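Local coordinates for dTDP Sugar Isomerase (Desulfovibrio desulfuricans subsp. desulfuricans str. G20, PDB 3EJK), which probably catalyses the 3,5-epimerisation of dTDP-4-dehydro-6-deoxyglucose to dTDP-4-dehydro-beta-L-rhamnose, a step of nucleotide-sugar metabolism, at residues L39-L44 / L135-T140; T75-V80 / Y113-I118; G83-V88 / Y124-T129; L18-A23 / L89-E94. All coordinates share one frame; numbering follows the deposited sequence. Where two conformers were deposited one is given.

Interaction 1 (L39-L44 / L135-T140); sequences LHMLRL and LVANCT
M41, modelled as selenomethionine, reaches across to A137 and C139 with the last two atoms of its side chain. SE lies 4.0 Å from A137 CB, and CE comes to 3.9 Å from C139 CB. The same methyl also rests on backbone, with CE 3.6 Å from A137 O. A second contact runs beside this one: C139 SG, anti to its backbone N (chi1 -175°), is carried to 3.7 Å from L42 CD2. No hydrogen bond links the two segments, and their strand axes stay 8.9 Å apart at closest approach, so the evidence is for side-chain packing and not for sheet pairing. The M41 chain is extended beyond CG, which lets it span that gap. M41 and L42, although consecutive, both send CB toward 135-140; the backbone of M41 (phi/psi -138°/-65°) departs from regular strand geometry there. Strand 135-140 is held from behind by N138, whose amide bonds to Q76, L77 and Y56. Strand 39-43 pairs with an antiparallel strand of the second subunit, and L42 also packs on I55 of that subunit. Buried apolar packing between strands of a curled sheet, carried on across a dimer interface, fits the cupin-type beta fold of this epimerase family.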
# COMPACT_ATOMS: atom_id res chain seq x y z
N LEU A 39 -7.31 6.39 -1.86
CA LEU A 39 -6.20 7.08 -1.24
C LEU A 39 -4.97 7.06 -2.12
O LEU A 39 -4.42 6.01 -2.43
CB LEU A 39 -5.88 6.42 0.10
CG LEU A 39 -7.08 6.17 1.00
CD1 LEU A 39 -6.69 5.34 2.20
CD2 LEU A 39 -7.68 7.52 1.41
N HIS A 40 -4.53 8.25 -2.52
CA HIS A 40 -3.33 8.33 -3.33
C HIS A 40 -2.06 8.12 -2.54
O HIS A 40 -2.03 8.23 -1.32
CB HIS A 40 -3.19 9.65 -4.08
CG HIS A 40 -4.16 9.81 -5.20
ND1 HIS A 40 -4.35 11.00 -5.87
CD2 HIS A 40 -5.05 8.94 -5.73
CE1 HIS A 40 -5.26 10.83 -6.81
NE2 HIS A 40 -5.72 9.60 -6.73
N MSE A 41 -1.03 7.79 -3.28
CA MSE A 41 0.31 7.67 -2.72
C MSE A 41 1.38 8.28 -3.63
O MSE A 41 2.04 9.28 -3.27
CB MSE A 41 0.67 6.23 -2.40
CG MSE A 41 1.95 6.19 -1.63
SE MSE A 41 2.55 4.44 -1.11
CE MSE A 41 4.21 4.95 -0.11
N LEU A 42 1.54 7.69 -4.80
CA LEU A 42 2.58 8.14 -5.72
C LEU A 42 2.31 7.79 -7.16
O LEU A 42 1.77 6.73 -7.48
CB LEU A 42 3.91 7.49 -5.28
CG LEU A 42 5.27 8.07 -5.64
CD1 LEU A 42 5.43 9.51 -5.13
CD2 LEU A 42 6.33 7.12 -5.04
N ARG A 43 2.66 8.73 -8.02
CA ARG A 43 2.58 8.57 -9.46
C ARG A 43 3.95 8.80 -10.07
O ARG A 43 4.84 9.40 -9.46
CB ARG A 43 1.64 9.58 -10.10
CG ARG A 43 0.18 9.30 -9.95
CD ARG A 43 -0.56 10.57 -10.28
NE ARG A 43 -0.37 11.04 -11.65
CZ ARG A 43 -1.26 10.85 -12.62
NH1 ARG A 43 -2.37 10.19 -12.36
NH2 ARG A 43 -1.05 11.30 -13.85
N LEU A 44 4.06 8.39 -11.32
CA LEU A 44 5.31 8.51 -12.09
C LEU A 44 5.68 9.96 -12.32
O LEU A 44 6.85 10.33 -12.44
CB LEU A 44 5.19 7.80 -13.45
CG LEU A 44 6.32 8.02 -14.44
CD1 LEU A 44 7.67 7.60 -13.87
CD2 LEU A 44 6.01 7.27 -15.72
N LEU A 135 -1.04 0.38 9.27
CA LEU A 135 -0.42 -0.20 8.07
C LEU A 135 0.36 0.91 7.40
O LEU A 135 -0.19 1.88 6.91
CB LEU A 135 -1.44 -0.76 7.07
CG LEU A 135 -0.71 -1.54 5.96
CD1 LEU A 135 -0.27 -2.94 6.50
CD2 LEU A 135 -1.57 -1.68 4.74
N VAL A 136 1.67 0.74 7.43
CA VAL A 136 2.59 1.69 6.84
C VAL A 136 2.96 1.16 5.47
O VAL A 136 3.31 -0.00 5.33
CB VAL A 136 3.88 1.82 7.71
CG1 VAL A 136 4.80 2.87 7.16
CG2 VAL A 136 3.53 2.13 9.18
N ALA A 137 2.86 2.02 4.47
CA ALA A 137 3.28 1.68 3.12
C ALA A 137 4.56 2.43 2.84
O ALA A 137 4.73 3.58 3.22
CB ALA A 137 2.20 2.02 2.09
N ASN A 138 5.47 1.75 2.17
CA ASN A 138 6.75 2.36 1.82
C ASN A 138 7.10 2.08 0.37
O ASN A 138 7.12 0.94 -0.06
CB ASN A 138 7.86 1.84 2.74
CG ASN A 138 9.13 2.65 2.62
OD1 ASN A 138 9.17 3.66 1.94
ND2 ASN A 138 10.19 2.19 3.30
N CYS A 139 7.32 3.14 -0.39
CA CYS A 139 7.74 3.02 -1.76
C CYS A 139 9.18 3.54 -1.80
O CYS A 139 9.42 4.75 -1.70
CB CYS A 139 6.85 3.83 -2.70
SG CYS A 139 7.25 3.58 -4.47
N THR A 140 10.11 2.61 -1.92
CA THR A 140 11.52 2.93 -1.89
C THR A 140 12.08 3.00 -3.30
O THR A 140 11.54 2.42 -4.26
CB THR A 140 12.28 1.92 -1.06
OG1 THR A 140 12.24 0.67 -1.73
CG2 THR A 140 11.64 1.78 0.29

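Interaction 2 (T75-V80 / Y113-I118); sequences TQLFAV and YRLLRI
Q76 and I118 exchange two backbone hydrogen bonds, Q76 N to I118 O and I118 N to Q76 O, the latter at 2.9 Å. F78 and L116 repeat the pattern, with F78 N to L116 O at 3.0 Å and L116 N to F78 O closing the ring. L77 and R117 form the non-hydrogen-bonded pair between them. Beyond the ladder, a water takes the place of a direct bond: it accepts from V80 N and donates to R114 O at 2.6 Å. Another water accepts from Q76 NE2, while Q76 OE1 is held by N138.

On the face bearing Q76, F78, L116 and I118, the I118 CD1 methyl sits over the F78 ring, 4.2 Å from its centroid and 13° off the normal, a CH-pi contact. F78 also meets the F126 ring with planes at about 90°. On the other face, L77 CD2 touches R117 CB at 3.7 Å and L115 CD2 at 4.0 Å. L115 CD1 tucks against F78 O at 3.4 Å. Near the end of the pairing, the Y113 ring presents its edge to V80 O, and its hydroxyl bonds to H40 O. The axes of strands 76-80 and 114-118 run at 154° to one another, which makes this a twisted antiparallel ladder within the curled sheet of a cupin-type barrel.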
# COMPACT_ATOMS: atom_id res chain seq x y z
N THR A 75 16.21 5.99 -0.04
CA THR A 75 15.25 6.98 0.45
C THR A 75 13.90 6.29 0.68
O THR A 75 13.46 5.48 -0.13
CB THR A 75 15.04 8.12 -0.57
OG1 THR A 75 16.26 8.82 -0.71
CG2 THR A 75 13.93 9.09 -0.14
N GLN A 76 13.25 6.67 1.77
CA GLN A 76 11.94 6.12 2.13
C GLN A 76 10.84 7.11 1.78
O GLN A 76 11.04 8.33 1.85
CB GLN A 76 11.83 5.82 3.64
CG GLN A 76 13.08 5.26 4.31
CD GLN A 76 13.67 4.04 3.64
OE1 GLN A 76 12.95 3.12 3.24
NE2 GLN A 76 15.01 3.99 3.59
N LEU A 77 9.71 6.56 1.36
CA LEU A 77 8.47 7.33 1.10
C LEU A 77 7.32 6.58 1.77
O LEU A 77 6.77 5.61 1.24
CB LEU A 77 8.19 7.56 -0.39
CG LEU A 77 9.15 8.49 -1.13
CD1 LEU A 77 8.82 8.52 -2.61
CD2 LEU A 77 9.11 9.87 -0.54
N PHE A 78 7.02 7.06 2.97
CA PHE A 78 5.99 6.50 3.86
C PHE A 78 4.63 7.12 3.65
O PHE A 78 4.47 8.34 3.58
CB PHE A 78 6.32 6.79 5.34
CG PHE A 78 7.30 5.84 5.98
CD1 PHE A 78 8.11 5.02 5.25
CD2 PHE A 78 7.44 5.86 7.37
CE1 PHE A 78 9.02 4.17 5.88
CE2 PHE A 78 8.37 5.02 8.01
CZ PHE A 78 9.16 4.18 7.25
N ALA A 79 3.64 6.24 3.63
CA ALA A 79 2.22 6.63 3.70
C ALA A 79 1.56 5.67 4.67
O ALA A 79 1.99 4.54 4.80
CB ALA A 79 1.52 6.67 2.35
N VAL A 80 0.55 6.17 5.39
CA VAL A 80 -0.14 5.36 6.41
C VAL A 80 -1.66 5.35 6.12
O VAL A 80 -2.42 6.15 6.67
CB VAL A 80 0.15 5.90 7.83
CG1 VAL A 80 -0.62 5.10 8.87
CG2 VAL A 80 1.70 5.84 8.13
N TYR A 113 -2.97 12.45 6.64
CA TYR A 113 -2.66 11.56 5.50
C TYR A 113 -1.71 12.27 4.52
O TYR A 113 -2.12 12.99 3.62
CB TYR A 113 -3.92 11.03 4.84
CG TYR A 113 -3.59 9.95 3.84
CD1 TYR A 113 -3.01 8.77 4.26
CD2 TYR A 113 -3.83 10.12 2.48
CE1 TYR A 113 -2.69 7.78 3.37
CE2 TYR A 113 -3.51 9.14 1.57
CZ TYR A 113 -2.94 7.96 2.03
OH TYR A 113 -2.58 6.98 1.14
N ARG A 114 -0.43 12.08 4.78
CA ARG A 114 0.65 12.69 4.01
C ARG A 114 1.73 11.71 3.67
O ARG A 114 1.78 10.57 4.18
CB ARG A 114 1.27 13.81 4.81
CG ARG A 114 0.22 14.83 5.28
CD ARG A 114 0.81 15.90 6.14
NE ARG A 114 -0.15 16.99 6.35
CZ ARG A 114 -0.81 17.22 7.49
NH1 ARG A 114 -0.61 16.45 8.54
NH2 ARG A 114 -1.65 18.24 7.57
N LEU A 115 2.61 12.17 2.79
CA LEU A 115 3.75 11.39 2.33
C LEU A 115 5.00 11.97 3.01
O LEU A 115 5.26 13.16 2.93
CB LEU A 115 3.90 11.43 0.82
CG LEU A 115 4.88 10.40 0.23
CD1 LEU A 115 4.24 9.06 0.28
CD2 LEU A 115 5.25 10.74 -1.23
N LEU A 116 5.71 11.10 3.70
CA LEU A 116 6.94 11.46 4.43
C LEU A 116 8.16 10.90 3.70
O LEU A 116 8.29 9.71 3.50
CB LEU A 116 6.90 10.88 5.84
CG LEU A 116 8.19 10.94 6.67
CD1 LEU A 116 8.54 12.42 6.87
CD2 LEU A 116 8.07 10.17 8.00
N ARG A 117 9.03 11.82 3.29
CA ARG A 117 10.28 11.47 2.63
C ARG A 117 11.37 11.40 3.69
O ARG A 117 11.57 12.35 4.44
CB ARG A 117 10.63 12.53 1.58
CG ARG A 117 11.96 12.28 0.90
CD ARG A 117 12.36 13.46 0.02
NE ARG A 117 13.53 13.09 -0.76
CZ ARG A 117 14.77 13.46 -0.49
NH1 ARG A 117 15.03 14.25 0.54
NH2 ARG A 117 15.76 13.04 -1.27
N ILE A 118 12.05 10.26 3.76
CA ILE A 118 13.15 10.09 4.73
C ILE A 118 14.43 9.92 3.92
O ILE A 118 14.60 8.91 3.23
CB ILE A 118 12.96 8.87 5.65
CG1 ILE A 118 11.64 8.99 6.41
CG2 ILE A 118 14.16 8.75 6.67
CD1 ILE A 118 11.30 7.74 7.23
O HOH W 1 16.28 6.55 4.14
O HOH W 2 -0.01 8.94 5.24

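Interaction 3 (G83-V88 / Y124-T129); sequences GCIHVV and YGFAAT
C84 meets T129 at the start of the ladder: T129 N donates to C84 O at 3.0 Å, and C84 SG lies 3.5 Å from T129 OG1. A water accepts from C84 N and donates to T129 O. The C84 sulfur is also linked covalently to a bound group of unknown identity.

I85 faces A128 in a non-hydrogen-bonded pair. Its CG1 takes the crowded position between backbone N and carbonyl carbon (chi1 72°), and from there CD1 goes on to 3.9 Å from F126 CB. H86 then pairs with A127 through H86 N to A127 O, a 2.8 Å bond received nearly along the C=O axis, and the return bond A127 N to H86 O. On the same side of the sheet, T129 CG2 stands over one face of the H86 imidazole, 3.7 Å from the ring centroid and 21° off the normal, a CH-pi contact in which the two side chains cross at about a right angle. V87 lies side by side with F126, CG2 to CB 4.0 Å. V88 completes the register with G125, V88 N to G125 O at 2.9 Å and G125 N to V88 O.

Strand 84-88 is flanked on its far edge by strand 102-108, and strand 124-128 by strand 65-71. I85 and F126 turn to V136 of the other sheet, whereas V88 and A127 pack against W163.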
# COMPACT_ATOMS: atom_id res chain seq x y z
N GLY A 83 -4.89 3.27 10.13
CA GLY A 83 -4.44 3.61 11.48
C GLY A 83 -3.63 4.88 11.59
O GLY A 83 -3.75 5.80 10.79
N CYS A 84 -2.75 4.89 12.59
CA CYS A 84 -1.96 6.07 12.86
C CYS A 84 -0.64 5.78 13.48
O CYS A 84 -0.55 4.92 14.35
CB CYS A 84 -2.81 7.04 13.68
SG CYS A 84 -2.09 8.64 14.05
N ILE A 85 0.40 6.46 13.01
CA ILE A 85 1.71 6.29 13.62
C ILE A 85 2.38 7.60 13.93
O ILE A 85 2.04 8.66 13.39
CB ILE A 85 2.74 5.47 12.76
CG1 ILE A 85 3.20 6.31 11.56
CG2 ILE A 85 2.20 4.05 12.39
CD1 ILE A 85 4.22 5.64 10.67
N HIS A 86 3.31 7.47 14.86
CA HIS A 86 4.21 8.54 15.25
C HIS A 86 5.57 8.13 14.73
O HIS A 86 6.08 7.06 15.06
CB HIS A 86 4.23 8.76 16.76
CG HIS A 86 3.08 9.58 17.25
ND1 HIS A 86 3.11 10.28 18.44
CD2 HIS A 86 1.90 9.89 16.66
CE1 HIS A 86 1.97 10.94 18.59
NE2 HIS A 86 1.22 10.72 17.52
N VAL A 87 6.13 8.98 13.88
CA VAL A 87 7.46 8.76 13.33
C VAL A 87 8.43 9.74 13.96
O VAL A 87 8.10 10.90 14.19
CB VAL A 87 7.53 8.98 11.80
CG1 VAL A 87 8.94 8.62 11.27
CG2 VAL A 87 6.45 8.18 11.06
N VAL A 88 9.62 9.25 14.28
CA VAL A 88 10.69 10.11 14.75
C VAL A 88 11.91 9.91 13.87
O VAL A 88 12.31 8.79 13.58
CB VAL A 88 11.08 9.88 16.21
CG1 VAL A 88 12.31 10.71 16.55
CG2 VAL A 88 9.92 10.19 17.17
N TYR A 124 15.51 6.39 11.57
CA TYR A 124 14.05 6.45 11.74
C TYR A 124 13.47 5.33 12.59
O TYR A 124 14.00 4.24 12.71
CB TYR A 124 13.31 6.59 10.41
CG TYR A 124 13.53 5.48 9.41
CD1 TYR A 124 14.56 5.55 8.49
CD2 TYR A 124 12.69 4.39 9.36
CE1 TYR A 124 14.75 4.53 7.55
CE2 TYR A 124 12.86 3.37 8.45
CZ TYR A 124 13.90 3.44 7.54
OH TYR A 124 14.08 2.42 6.62
N GLY A 125 12.40 5.69 13.25
CA GLY A 125 11.63 4.79 14.10
C GLY A 125 10.18 5.22 14.07
O GLY A 125 9.87 6.38 13.78
N PHE A 126 9.28 4.28 14.34
CA PHE A 126 7.86 4.61 14.36
C PHE A 126 7.07 3.65 15.22
O PHE A 126 7.50 2.52 15.48
CB PHE A 126 7.28 4.71 12.94
CG PHE A 126 7.53 3.49 12.09
CD1 PHE A 126 6.67 2.42 12.11
CD2 PHE A 126 8.63 3.42 11.25
CE1 PHE A 126 6.88 1.31 11.31
CE2 PHE A 126 8.86 2.32 10.46
CZ PHE A 126 7.98 1.25 10.50
N ALA A 127 5.93 4.15 15.68
CA ALA A 127 5.02 3.39 16.53
C ALA A 127 3.56 3.71 16.24
O ALA A 127 3.21 4.83 15.92
CB ALA A 127 5.32 3.65 18.00
N ALA A 128 2.73 2.68 16.40
CA ALA A 128 1.29 2.80 16.22
C ALA A 128 0.64 3.34 17.48
O ALA A 128 0.88 2.86 18.58
CB ALA A 128 0.65 1.43 15.85
N THR A 129 -0.18 4.36 17.29
CA THR A 129 -0.94 4.97 18.39
C THR A 129 -2.35 4.44 18.43
O THR A 129 -2.87 3.84 17.48
CB THR A 129 -1.01 6.51 18.23
OG1 THR A 129 -1.78 6.82 17.07
CG2 THR A 129 0.38 7.11 18.09
O HOH W 3 -3.21 3.04 14.91

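Interaction 4 (L18-A23 / L89-E94); sequences LPVEGA and LYDGRE
V20 places CG1 anti to its backbone N (chi1 168°), 3.8 Å from D91 CB and 3.7 Å from R93 NH2. The R93 chain bends at chi3 (-61°), and the guanidinium beyond meets two partners in its plane. One is E21 O, which accepts from R93 NH2 at 2.6 Å with an N-H...O angle of 166°. The other is the D91 carboxylate, gripped side-on: R93 NE reaches OD1 at 2.8 Å in a salt bridge, and NH2 reaches OD2 at 3.0 Å. Both nitrogens come from above the carboxylate plane.

D91 OD1 also accepts from R93 N, which defines an Asx turn; this donor and NE arrive from opposite faces of the carboxylate. On the facing segment, V20 to A23 form a type II beta turn, closed by A23 N to V20 O, with G22 at positive phi. The arginine therefore ties a turn before strand 24-31 to the end of strand 84-90, joining the two sheets of the cupin-type fold at their margin. D91 OD2 also accepts from the hydroxyls of T98 and S96, and T98 OG1 in turn accepts from E21 N. Deeper in, A23 CB packs on L89 CD1 at 3.6 Å, and L89 continues onto I118.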
# COMPACT_ATOMS: atom_id res chain seq x y z
N LEU A 18 11.07 19.78 7.11
CA LEU A 18 11.07 19.39 8.52
C LEU A 18 12.40 19.79 9.12
O LEU A 18 13.30 20.18 8.39
CB LEU A 18 10.82 17.91 8.64
CG LEU A 18 9.47 17.40 8.16
CD1 LEU A 18 9.50 15.88 7.95
CD2 LEU A 18 8.38 17.82 9.16
N PRO A 19 12.53 19.69 10.45
CA PRO A 19 13.74 20.16 11.08
C PRO A 19 14.95 19.29 10.81
O PRO A 19 16.05 19.60 11.26
CB PRO A 19 13.39 20.16 12.57
CG PRO A 19 11.90 20.28 12.58
CD PRO A 19 11.47 19.43 11.43
N VAL A 20 14.74 18.20 10.09
CA VAL A 20 15.85 17.34 9.65
C VAL A 20 15.97 17.58 8.15
O VAL A 20 15.00 17.41 7.40
CB VAL A 20 15.69 15.82 9.95
CG1 VAL A 20 16.74 15.02 9.19
CG2 VAL A 20 15.82 15.53 11.45
N GLU A 21 17.16 18.02 7.75
CA GLU A 21 17.47 18.32 6.35
C GLU A 21 17.12 17.17 5.43
O GLU A 21 17.53 16.03 5.66
CB GLU A 21 18.96 18.64 6.18
CG GLU A 21 19.34 18.92 4.74
CD GLU A 21 18.78 20.24 4.27
OE1 GLU A 21 19.16 21.27 4.87
OE2 GLU A 21 17.98 20.26 3.32
N GLY A 22 16.37 17.51 4.40
CA GLY A 22 15.96 16.58 3.36
C GLY A 22 14.67 15.83 3.63
O GLY A 22 14.09 15.22 2.73
N ALA A 23 14.26 15.84 4.89
CA ALA A 23 13.00 15.17 5.26
C ALA A 23 11.88 16.10 4.81
O ALA A 23 11.92 17.31 5.00
CB ALA A 23 12.94 14.90 6.73
N LEU A 89 12.47 11.04 13.46
CA LEU A 89 13.68 11.06 12.62
C LEU A 89 14.80 11.69 13.42
O LEU A 89 14.57 12.61 14.17
CB LEU A 89 13.45 11.88 11.33
CG LEU A 89 12.25 11.51 10.44
CD1 LEU A 89 12.36 12.29 9.13
CD2 LEU A 89 12.25 10.05 10.18
N TYR A 90 15.99 11.11 13.28
CA TYR A 90 17.20 11.61 13.95
C TYR A 90 18.35 11.73 12.98
O TYR A 90 18.77 10.76 12.35
CB TYR A 90 17.61 10.72 15.11
CG TYR A 90 18.99 11.10 15.62
CD1 TYR A 90 19.22 12.35 16.18
CD2 TYR A 90 20.05 10.22 15.52
CE1 TYR A 90 20.46 12.71 16.62
CE2 TYR A 90 21.30 10.57 15.98
CZ TYR A 90 21.49 11.81 16.52
OH TYR A 90 22.73 12.16 16.95
N ASP A 91 18.83 12.96 12.85
CA ASP A 91 19.92 13.28 11.92
C ASP A 91 21.30 13.01 12.51
O ASP A 91 21.88 13.83 13.21
CB ASP A 91 19.82 14.74 11.48
CG ASP A 91 20.66 15.04 10.27
OD1 ASP A 91 21.53 14.21 9.92
OD2 ASP A 91 20.43 16.12 9.67
N GLY A 92 21.81 11.83 12.18
CA GLY A 92 23.12 11.39 12.63
C GLY A 92 24.23 11.76 11.66
O GLY A 92 25.39 11.40 11.85
N ARG A 93 23.87 12.51 10.64
CA ARG A 93 24.85 12.92 9.60
C ARG A 93 25.76 14.01 10.13
O ARG A 93 25.35 15.13 10.42
CB ARG A 93 24.13 13.37 8.33
CG ARG A 93 23.31 12.28 7.71
CD ARG A 93 22.39 12.79 6.61
NE ARG A 93 21.45 13.77 7.14
CZ ARG A 93 20.48 14.31 6.41
NH1 ARG A 93 20.35 13.91 5.17
NH2 ARG A 93 19.63 15.19 6.91
N GLU A 94 27.03 13.66 10.25
CA GLU A 94 28.01 14.57 10.83
C GLU A 94 28.12 15.89 10.11
O GLU A 94 28.34 16.94 10.72
CB GLU A 94 29.40 13.91 10.89
CG GLU A 94 30.48 14.80 11.51

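From the N terminus, the turn at 18-23 is the first segment met, and interaction 4 closes a long loop back to 89-94. Strand 39-44 follows, and interaction 1 closes the loop that ends at 135-140; both interaction 2 and interaction 3 are nested inside it, whereas interaction 4 crosses it. Interactions 2 and 3 cross each other, because strand 76-82 leads into 84-90 and 114-118 into 123-128. Each pair of consecutive strands therefore puts one strand in each sheet, and the two ladders pack together through F78 and F126. Interaction 4 adds the margin, where R117 reaches G22. Interactions 1 and 4 do not touch and lie on opposite sides of the chain's centre.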